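Local coordinates for VgrG protein (Vibrio cholerae, PDB 4DTH), which probably cross-links G-actin through its actin cross-linking domain, which binds ATP and magnesium ions, at residues I27-A32 with Y362-E367; E216-K221 with K292-A297; Q128-I133 with I142-A147. All blocks are in the same frame, centred on the assembly; numbering follows the deposited sequence.

Contact 1 (I27-A32 with Y362-E367). With MG (magnesium ion), chain E; ATP (adenosine-5'-triphosphate), chain B.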
loop_
_atom_site.group_PDB
_atom_site.type_symbol
_atom_site.label_atom_id
_atom_site.label_comp_id
_atom_site.label_asym_id
_atom_site.label_seq_id
_atom_site.Cartn_x
_atom_site.Cartn_y
_atom_site.Cartn_z
ATOM N N ILE A 27 3.892 -4.280 -6.029
ATOM C CA ILE A 27 2.565 -4.690 -6.498
ATOM C C ILE A 27 1.890 -5.600 -5.472
ATOM O O ILE A 27 2.568 -6.306 -4.725
ATOM C CB ILE A 27 2.559 -5.316 -7.929
ATOM C CG1 ILE A 27 3.382 -6.639 -7.982
ATOM C CG2 ILE A 27 3.015 -4.302 -9.010
ATOM C CD1 ILE A 27 3.207 -7.502 -9.275
ATOM N N GLU A 28 0.556 -5.560 -5.442
ATOM C CA GLU A 28 -0.296 -6.375 -4.576
ATOM C C GLU A 28 -1.254 -7.080 -5.490
ATOM O O GLU A 28 -1.831 -6.457 -6.385
ATOM C CB GLU A 28 -1.047 -5.521 -3.553
ATOM C CG GLU A 28 -0.145 -4.921 -2.494
ATOM C CD GLU A 28 -0.803 -3.817 -1.692
ATOM O OE1 GLU A 28 -1.173 -2.777 -2.285
ATOM O OE2 GLU A 28 -0.951 -3.996 -0.464
ATOM N N ASN A 29 -1.386 -8.389 -5.316
ATOM C CA ASN A 29 -2.152 -9.202 -6.237
ATOM C C ASN A 29 -2.958 -10.274 -5.504
ATOM O O ASN A 29 -2.407 -11.308 -5.107
ATOM C CB ASN A 29 -1.116 -9.833 -7.182
ATOM C CG ASN A 29 -1.628 -10.629 -8.339
ATOM O OD1 ASN A 29 -0.928 -11.517 -8.844
ATOM N ND2 ASN A 29 -2.798 -10.295 -8.818
ATOM N N GLU A 30 -4.265 -10.013 -5.324
ATOM C CA GLU A 30 -5.157 -10.948 -4.635
ATOM C C GLU A 30 -5.561 -12.063 -5.596
ATOM O O GLU A 30 -5.967 -11.800 -6.723
ATOM C CB GLU A 30 -6.380 -10.220 -4.065
ATOM C CG GLU A 30 -7.187 -11.027 -3.061
ATOM C CD GLU A 30 -8.468 -10.352 -2.605
ATOM O OE1 GLU A 30 -9.041 -10.811 -1.593
ATOM O OE2 GLU A 30 -8.894 -9.363 -3.244
ATOM N N LEU A 31 -5.409 -13.304 -5.165
ATOM C CA LEU A 31 -5.726 -14.455 -6.011
ATOM C C LEU A 31 -7.180 -14.884 -5.882
ATOM O O LEU A 31 -7.783 -14.738 -4.816
ATOM C CB LEU A 31 -4.814 -15.642 -5.664
ATOM C CG LEU A 31 -3.298 -15.437 -5.744
ATOM C CD1 LEU A 31 -2.585 -16.693 -5.377
ATOM C CD2 LEU A 31 -2.843 -14.963 -7.142
ATOM N N ALA A 32 -7.743 -15.424 -6.976
ATOM C CA ALA A 32 -9.088 -15.998 -6.979
ATOM C C ALA A 32 -8.957 -17.500 -7.179
ATOM O O ALA A 32 -8.030 -17.959 -7.856
ATOM C CB ALA A 32 -9.929 -15.400 -8.099
ATOM N N TYR A 362 3.303 -3.496 -15.282
ATOM C CA TYR A 362 3.971 -3.983 -14.067
ATOM C C TYR A 362 3.202 -5.148 -13.424
ATOM O O TYR A 362 3.715 -5.794 -12.511
ATOM C CB TYR A 362 4.110 -2.835 -13.045
ATOM C CG TYR A 362 5.073 -1.749 -13.485
ATOM C CD1 TYR A 362 6.431 -1.838 -13.197
ATOM C CD2 TYR A 362 4.623 -0.631 -14.181
ATOM C CE1 TYR A 362 7.326 -0.849 -13.608
ATOM C CE2 TYR A 362 5.508 0.374 -14.590
ATOM C CZ TYR A 362 6.858 0.258 -14.298
ATOM O OH TYR A 362 7.742 1.229 -14.699
ATOM N N LEU A 363 1.960 -5.383 -13.874
ATOM C CA LEU A 363 1.087 -6.380 -13.267
ATOM C C LEU A 363 0.979 -7.672 -14.074
ATOM O O LEU A 363 0.852 -7.622 -15.301
ATOM C CB LEU A 363 -0.314 -5.774 -13.007
ATOM C CG LEU A 363 -0.528 -4.908 -11.734
ATOM C CD1 LEU A 363 -0.365 -5.713 -10.439
ATOM C CD2 LEU A 363 0.348 -3.657 -11.725
ATOM N N PRO A 364 1.017 -8.839 -13.397
ATOM C CA PRO A 364 0.857 -10.108 -14.125
ATOM C C PRO A 364 -0.579 -10.294 -14.598
ATOM O O PRO A 364 -1.522 -9.846 -13.933
ATOM C CB PRO A 364 1.252 -11.167 -13.096
ATOM C CG PRO A 364 0.963 -10.542 -11.773
ATOM C CD PRO A 364 1.139 -9.057 -11.937
ATOM N N LYS A 365 -0.739 -10.938 -15.759
ATOM C CA LYS A 365 -2.052 -11.177 -16.359
ATOM C C LYS A 365 -2.237 -12.677 -16.572
ATOM O O LYS A 365 -1.394 -13.281 -17.235
ATOM C CB LYS A 365 -2.181 -10.427 -17.718
ATOM C CG LYS A 365 -1.207 -9.248 -17.937
ATOM C CD LYS A 365 0.025 -9.610 -18.824
ATOM C CE LYS A 365 1.048 -8.489 -18.906
ATOM N NZ LYS A 365 2.190 -8.840 -19.801
ATOM N N THR A 366 -3.335 -13.283 -16.029
ATOM C CA THR A 366 -3.612 -14.716 -16.232
ATOM C C THR A 366 -3.818 -14.967 -17.742
ATOM O O THR A 366 -4.574 -14.246 -18.389
ATOM C CB THR A 366 -4.861 -15.190 -15.446
ATOM O OG1 THR A 366 -4.644 -15.047 -14.049
ATOM C CG2 THR A 366 -5.227 -16.654 -15.733
ATOM N N GLU A 367 -3.133 -15.981 -18.268
ATOM C CA GLU A 367 -3.237 -16.365 -19.670
ATOM C C GLU A 367 -4.503 -17.153 -19.926
ATOM O O GLU A 367 -4.797 -18.123 -19.226
HETATM MG MG MG E . -0.760 -5.883 1.263
HETATM P PG ATP B . -2.268 -1.068 4.099
HETATM O O1G ATP B . -2.695 -0.324 2.874
HETATM O O2G ATP B . -1.827 -0.121 5.180
HETATM O O3G ATP B . -3.364 -1.937 4.647
HETATM P PB ATP B . -0.087 -2.937 4.327
HETATM O O1B ATP B . 0.345 -2.399 5.633
HETATM O O2B ATP B . -0.783 -4.257 4.557
HETATM O O3B ATP B . -1.027 -1.985 3.669
HETATM P PA ATP B . 2.402 -2.340 3.120
HETATM O O1A ATP B . 2.347 -1.112 3.941
HETATM O O2A ATP B . 3.634 -3.136 3.560
HETATM O O3A ATP B . 1.180 -3.154 3.369
HETATM O "O5'" ATP B . 2.496 -1.921 1.574
HETATM C "C5'" ATP B . 2.823 -2.976 0.654
HETATM C "C4'" ATP B . 3.034 -2.468 -0.748
HETATM O "O4'" ATP B . 4.058 -1.431 -0.755
HETATM C "C3'" ATP B . 3.539 -3.538 -1.716
HETATM O "O3'" ATP B . 3.035 -3.359 -3.038
HETATM C "C2'" ATP B . 5.046 -3.334 -1.652
HETATM O "O2'" ATP B . 5.757 -3.927 -2.726
HETATM C "C1'" ATP B . 5.087 -1.819 -1.654
HETATM N N9 ATP B . 6.351 -1.199 -1.250
HETATM C C8 ATP B . 7.008 -1.357 -0.059
HETATM N N7 ATP B . 8.118 -0.663 0.023
HETATM C C5 ATP B . 8.198 -0.007 -1.197
HETATM C C6 ATP B . 9.132 0.898 -1.740
HETATM N N6 ATP B . 10.225 1.323 -1.094
HETATM N N1 ATP B . 8.894 1.374 -2.984
HETATM C C2 ATP B . 7.798 0.973 -3.633
HETATM N N3 ATP B . 6.850 0.132 -3.227
HETATM C C4 ATP B . 7.107 -0.335 -1.992
#
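Ile27 and Leu363 touch on the back of the ATP and magnesium site, where strand 24-30 meets the C-terminal part of the modelled chain. The strand lies between strands 85-97 and 173-180 and pairs antiparallel with both. Its side chains alternate. Ile27 and Asn29 point toward segment 362-367, and Glu28 points away to the ligands.

The contact is buried and largely apolar. Ile27 carries most of it. Its CG1 sits between the backbone N and the carbonyl carbon (chi1 63°), and an extended chi2 of 168° carries CD1 on toward the coil. There CD1 lies 3.7 Å from Tyr362 O and meets Pro364 CD tip to tip, also at 3.7 Å. The other branch of Ile27, CG2, rests on Leu363 CD2 at 3.9 Å. The Ile27 and Leu363 side chains slide past each other in opposite directions, and Leu363 CD1 reaches Ile27 CB at 3.9 Å. The end of the Asn29 side chain approaches the Pro364 ring. Tyr362 brings CB to within 4.4 Å of Ile27 CG2, while its ring leads away and its OH is hydrogen-bonded to Met98 O. Helix 101-124 adds to the packing, with Met111 touching both Ile27 and Asn29. Pro364 O is hydrogen-bonded to Gln173 NE2, which ties this coil to strand 173-180 as well.

On the opposite side of the strand, Glu28 serves two magnesium sites. Glu90 belongs to one, Gln174 and Glu351 to the other. The strand thus joins a packed apolar face to a metal-binding face. The backbone also runs close to the nucleotide, with Ile27 N 3.2 Å from ATP O3'. Glu28 OE2 binds one of the two magnesium ions at 2.6 Å, a long distance for magnesium.

Contact 2 (E216-K221 with K292-A297)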
loop_
_atom_site.group_PDB
_atom_site.type_symbol
_atom_site.label_atom_id
_atom_site.label_comp_id
_atom_site.label_asym_id
_atom_site.label_seq_id
_atom_site.Cartn_x
_atom_site.Cartn_y
_atom_site.Cartn_z
ATOM N N GLU A 216 9.895 37.033 2.839
ATOM C CA GLU A 216 10.611 35.997 3.546
ATOM C C GLU A 216 11.823 35.536 2.807
ATOM O O GLU A 216 11.802 35.353 1.589
ATOM C CB GLU A 216 9.688 34.841 3.884
ATOM C CG GLU A 216 8.639 35.247 4.898
ATOM C CD GLU A 216 7.803 34.099 5.405
ATOM O OE1 GLU A 216 8.394 33.103 5.878
ATOM O OE2 GLU A 216 6.555 34.197 5.358
ATOM N N ASN A 217 12.910 35.401 3.558
ATOM C CA ASN A 217 14.152 34.939 2.994
ATOM C C ASN A 217 14.229 33.453 3.294
ATOM O O ASN A 217 14.653 33.051 4.381
ATOM C CB ASN A 217 15.327 35.717 3.567
ATOM C CG ASN A 217 16.536 35.651 2.684
ATOM O OD1 ASN A 217 16.446 35.663 1.447
ATOM N ND2 ASN A 217 17.700 35.577 3.300
ATOM N N LEU A 218 13.706 32.646 2.361
ATOM C CA LEU A 218 13.660 31.200 2.554
ATOM C C LEU A 218 14.931 30.522 2.109
ATOM O O LEU A 218 15.519 30.911 1.095
ATOM C CB LEU A 218 12.417 30.576 1.890
ATOM C CG LEU A 218 11.052 31.044 2.428
ATOM C CD1 LEU A 218 9.932 30.341 1.703
ATOM C CD2 LEU A 218 10.917 30.798 3.941
ATOM N N ASP A 219 15.355 29.505 2.884
ATOM C CA ASP A 219 16.550 28.712 2.598
ATOM C C ASP A 219 16.448 28.057 1.224
ATOM O O ASP A 219 17.361 28.189 0.404
ATOM C CB ASP A 219 16.799 27.689 3.713
ATOM C CG ASP A 219 17.227 28.330 5.022
ATOM O OD1 ASP A 219 18.167 29.176 5.008
ATOM O OD2 ASP A 219 16.635 27.975 6.069
ATOM N N ASP A 220 15.281 27.435 0.946
ATOM C CA ASP A 220 15.001 26.830 -0.341
ATOM C C ASP A 220 13.539 27.071 -0.636
ATOM O O ASP A 220 12.685 26.265 -0.253
ATOM C CB ASP A 220 15.352 25.328 -0.335
ATOM C CG ASP A 220 15.471 24.708 -1.716
ATOM O OD1 ASP A 220 14.746 25.155 -2.643
ATOM O OD2 ASP A 220 16.249 23.747 -1.866
ATOM N N LYS A 221 13.245 28.221 -1.263
ATOM C CA LYS A 221 11.878 28.636 -1.581
ATOM C C LYS A 221 11.074 27.699 -2.491
ATOM O O LYS A 221 9.876 27.533 -2.270
ATOM C CB LYS A 221 11.821 30.100 -2.038
ATOM C CG LYS A 221 12.430 30.369 -3.395
ATOM C CD LYS A 221 12.492 31.853 -3.652
ATOM C CE LYS A 221 12.009 32.223 -5.030
ATOM N NZ LYS A 221 12.930 31.744 -6.095
ATOM N N LYS A 292 14.826 23.898 9.626
ATOM C CA LYS A 292 13.920 24.175 10.755
ATOM C C LYS A 292 13.087 25.447 10.447
ATOM O O LYS A 292 11.864 25.437 10.609
ATOM C CB LYS A 292 14.736 24.343 12.061
ATOM C CG LYS A 292 13.926 24.512 13.352
ATOM C CD LYS A 292 14.754 25.206 14.443
ATOM C CE LYS A 292 13.954 25.508 15.691
ATOM N NZ LYS A 292 14.515 26.663 16.446
ATOM N N SER A 293 13.757 26.496 9.925
ATOM C CA SER A 293 13.169 27.785 9.553
ATOM C C SER A 293 12.127 27.675 8.422
ATOM O O SER A 293 11.017 28.190 8.580
ATOM C CB SER A 293 14.267 28.778 9.180
ATOM O OG SER A 293 13.711 30.038 8.847
ATOM N N ASP A 294 12.487 27.019 7.294
ATOM C CA ASP A 294 11.597 26.808 6.141
ATOM C C ASP A 294 10.373 25.976 6.519
ATOM O O ASP A 294 9.274 26.292 6.062
ATOM C CB ASP A 294 12.331 26.134 4.972
ATOM C CG ASP A 294 13.210 27.049 4.141
ATOM O OD1 ASP A 294 13.466 28.195 4.581
ATOM O OD2 ASP A 294 13.627 26.625 3.038
ATOM N N ALA A 295 10.564 24.921 7.342
ATOM C CA ALA A 295 9.475 24.058 7.812
ATOM C C ALA A 295 8.474 24.877 8.628
ATOM O O ALA A 295 7.268 24.754 8.399
ATOM C CB ALA A 295 10.029 22.903 8.644
ATOM N N LYS A 296 8.978 25.769 9.527
ATOM C CA LYS A 296 8.139 26.650 10.348
ATOM C C LYS A 296 7.256 27.528 9.451
ATOM O O LYS A 296 6.051 27.615 9.694
ATOM C CB LYS A 296 8.987 27.504 11.321
ATOM C CG LYS A 296 9.359 26.780 12.622
ATOM C CD LYS A 296 10.152 27.676 13.598
ATOM C CE LYS A 296 10.480 26.978 14.902
ATOM N NZ LYS A 296 11.300 27.810 15.821
ATOM N N ALA A 297 7.844 28.106 8.381
ATOM C CA ALA A 297 7.158 28.965 7.406
ATOM C C ALA A 297 6.081 28.194 6.634
ATOM O O ALA A 297 4.974 28.703 6.465
ATOM C CB ALA A 297 8.165 29.580 6.443
HETATM O O HOH W 1 13.515 30.339 6.238
#
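Asp294, in the first turn of helix 292-307, uses its buried carboxylate to grip the loop that leads into helix 221-245. Its CG is anti to the carbonyl carbon, beside the backbone N (chi1 -78°), which turns the group toward the loop. Each oxygen takes one backbone N-H on its syn lone pair. Asp219 N donates to Asp294 OD1 at 2.9 Å, and Asp220 N donates to Asp294 OD2 at 2.8 Å. The two bonds fix the rotation of the carboxylate and hold the loop just where Asp220 serves as N-cap of helix 221-245.

Next to this grip, toward Ala297, the packing is close. Leu218 crosses Asp294 obliquely, and its CD2 rests on Ala297 CB at 3.9 Å. Glu216 brings OE1 over the same methyl group.

The other side is looser and faces solvent. Asp219 and Ser293 are exposed there. Asp219 OD2 lies 3.5 Å from Asp294 OD1, a pair of like charges. The donors to Asp294, and Ser291 OG hydrogen-bonded to Asp219 OD2, may partly offset the repulsion. A water makes a weak bond to Asn217 O. It is hydrogen-bonded to Ser293 OG at 2.6 Å and donates to Asp294 OD1 at 2.7 Å.

Contact 3 (Q128-I133 with I142-A147)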
loop_
_atom_site.group_PDB
_atom_site.type_symbol
_atom_site.label_atom_id
_atom_site.label_comp_id
_atom_site.label_asym_id
_atom_site.label_seq_id
_atom_site.Cartn_x
_atom_site.Cartn_y
_atom_site.Cartn_z
ATOM N N GLN A 128 -4.063 -28.888 2.423
ATOM C CA GLN A 128 -2.727 -29.171 2.937
ATOM C C GLN A 128 -1.862 -27.924 2.819
ATOM O O GLN A 128 -2.095 -27.094 1.921
ATOM C CB GLN A 128 -2.060 -30.299 2.146
ATOM C CG GLN A 128 -2.625 -31.663 2.441
ATOM C CD GLN A 128 -2.117 -32.589 1.394
ATOM O OE1 GLN A 128 -0.936 -32.731 1.139
ATOM N NE2 GLN A 128 -3.003 -33.145 0.667
ATOM N N PRO A 129 -0.811 -27.791 3.676
ATOM C CA PRO A 129 0.056 -26.619 3.523
ATOM C C PRO A 129 0.855 -26.717 2.236
ATOM O O PRO A 129 1.099 -27.821 1.722
ATOM C CB PRO A 129 1.013 -26.703 4.719
ATOM C CG PRO A 129 0.964 -28.095 5.185
ATOM C CD PRO A 129 -0.347 -28.680 4.775
ATOM N N LEU A 130 1.277 -25.560 1.728
ATOM C CA LEU A 130 2.172 -25.449 0.586
ATOM C C LEU A 130 3.527 -25.948 1.080
ATOM O O LEU A 130 3.883 -25.691 2.238
ATOM C CB LEU A 130 2.342 -23.959 0.232
ATOM C CG LEU A 130 1.822 -23.410 -1.083
ATOM C CD1 LEU A 130 2.619 -22.173 -1.468
ATOM C CD2 LEU A 130 1.927 -24.410 -2.226
ATOM N N ALA A 131 4.263 -26.680 0.234
ATOM C CA ALA A 131 5.579 -27.186 0.599
ATOM C C ALA A 131 6.665 -26.300 -0.024
ATOM O O ALA A 131 6.492 -25.826 -1.153
ATOM C CB ALA A 131 5.750 -28.623 0.124
ATOM N N PRO A 132 7.799 -26.094 0.697
ATOM C CA PRO A 132 8.896 -25.318 0.100
ATOM C C PRO A 132 9.575 -26.151 -0.987
ATOM O O PRO A 132 10.151 -27.214 -0.708
ATOM C CB PRO A 132 9.821 -24.997 1.277
ATOM C CG PRO A 132 9.442 -25.903 2.353
ATOM C CD PRO A 132 8.155 -26.589 2.045
ATOM N N ILE A 133 9.351 -25.765 -2.239
ATOM C CA ILE A 133 9.857 -26.482 -3.403
ATOM C C ILE A 133 10.525 -25.516 -4.365
ATOM O O ILE A 133 10.352 -24.296 -4.252
ATOM C CB ILE A 133 8.706 -27.282 -4.124
ATOM C CG1 ILE A 133 7.516 -26.373 -4.546
ATOM C CG2 ILE A 133 8.219 -28.468 -3.293
ATOM C CD1 ILE A 133 7.623 -25.785 -5.922
ATOM N N ILE A 142 10.025 -21.629 -3.471
ATOM C CA ILE A 142 9.069 -21.281 -2.425
ATOM C C ILE A 142 9.750 -21.545 -1.095
ATOM O O ILE A 142 10.308 -22.625 -0.892
ATOM C CB ILE A 142 7.743 -22.114 -2.496
ATOM C CG1 ILE A 142 6.980 -21.890 -3.809
ATOM C CG2 ILE A 142 6.843 -21.815 -1.286
ATOM C CD1 ILE A 142 5.813 -22.953 -4.066
ATOM N N GLU A 143 9.666 -20.582 -0.187
ATOM C CA GLU A 143 10.135 -20.715 1.184
ATOM C C GLU A 143 8.884 -20.554 2.046
ATOM O O GLU A 143 8.087 -19.648 1.791
ATOM C CB GLU A 143 11.159 -19.626 1.536
ATOM C CG GLU A 143 12.498 -19.779 0.835
ATOM C CD GLU A 143 13.450 -20.814 1.407
ATOM O OE1 GLU A 143 14.494 -21.060 0.762
ATOM O OE2 GLU A 143 13.164 -21.382 2.489
ATOM N N ILE A 144 8.679 -21.451 3.021
ATOM C CA ILE A 144 7.525 -21.401 3.926
ATOM C C ILE A 144 7.993 -20.908 5.289
ATOM O O ILE A 144 8.828 -21.554 5.923
ATOM C CB ILE A 144 6.775 -22.775 4.006
ATOM C CG1 ILE A 144 6.195 -23.202 2.629
ATOM C CG2 ILE A 144 5.699 -22.785 5.120
ATOM C CD1 ILE A 144 5.182 -22.208 1.982
ATOM N N THR A 145 7.452 -19.776 5.738
ATOM C CA THR A 145 7.834 -19.176 7.026
ATOM C C THR A 145 6.855 -19.502 8.138
ATOM O O THR A 145 7.228 -19.450 9.312
ATOM C CB THR A 145 8.151 -17.704 6.867
ATOM O OG1 THR A 145 6.982 -17.050 6.393
ATOM C CG2 THR A 145 9.329 -17.473 5.919
ATOM N N ASN A 146 5.616 -19.872 7.774
ATOM C CA ASN A 146 4.621 -20.333 8.731
ATOM C C ASN A 146 3.995 -21.616 8.187
ATOM O O ASN A 146 3.110 -21.568 7.329
ATOM C CB ASN A 146 3.570 -19.274 9.079
ATOM C CG ASN A 146 2.659 -19.691 10.217
ATOM O OD1 ASN A 146 2.749 -20.798 10.760
ATOM N ND2 ASN A 146 1.759 -18.812 10.613
ATOM N N ALA A 147 4.486 -22.766 8.677
ATOM C CA ALA A 147 4.001 -24.082 8.268
ATOM C C ALA A 147 2.593 -24.368 8.801
ATOM O O ALA A 147 1.934 -25.282 8.305
ATOM C CB ALA A 147 4.974 -25.164 8.718
#
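Ile142 is the buried apolar centre of this contact, with Leu130 and Ile144 beside it and Ile133 closing over it from the outer side. The Ile133 and Ile142 side chains lie side by side and point the same way, with the two CD1 atoms 3.8 Å apart. Ile142 CG1 is anti to its own carbonyl carbon (chi1 -62°), and CD1 continues from it to touch Ile133 CG1 as well. Leu130 crosses Ile142 at about a right angle and brings CD1 to 4.2 Å from Ile142 CD1. Trp113 and His117 of helix 101-124 also touch Ile142, so the helix helps to cover this cluster.

Further along, Ile144 packs against the backbone of the coil. Its CD1 meets Leu130 CB at 3.8 Å, and its CG1 lies 3.4 Å from Leu130 O. Pro132 crosses Ile144 at about a right angle, with CD 4.0 Å from Ile144 CG1. Pro132 CA also sits 3.2 Å from Ile142 O. Pro129 marks the outer end, where CB faces Ala147 O.

The polar edge is small. Ile142 N donates to Ile133 O at 2.8 Å, and the bond is nearly straight, with an N-H...O angle of 173°. Pro129 and Pro132 have no N-H to offer, which limits backbone pairing along the coil. Glu143 points away from the coil and forms a salt bridge with Lys50 of strand 45-51.

Strand 140-144 pairs antiparallel with strand 45-51. A proline-containing coil runs antiparallel to strand 140-144, joined to it by one backbone bond and side-chain packing.

Contact 3 closes first along the chain, contact 2 follows, and both fall between the two segments of contact 1. Contact 1 joins residues near the two ends of the modelled chain. Contacts 1 and 3 are neighbours, with centres about 20 Å apart and nearest atoms about 9 Å apart. Both reach the beta structure, and helix 101-124 packs against both. Contact 2 lies in the helical part, on the other side of the chain's centre. Its centre is about 44 Å from that of contact 1 and about 53 Å from that of contact 3. All three belong to the actin cross-linking domain, but contact 1 alone holds ATP and magnesium ligands. Contact 2 joins a loop to helix 292-307, and contact 3 a coil to strand 140-144.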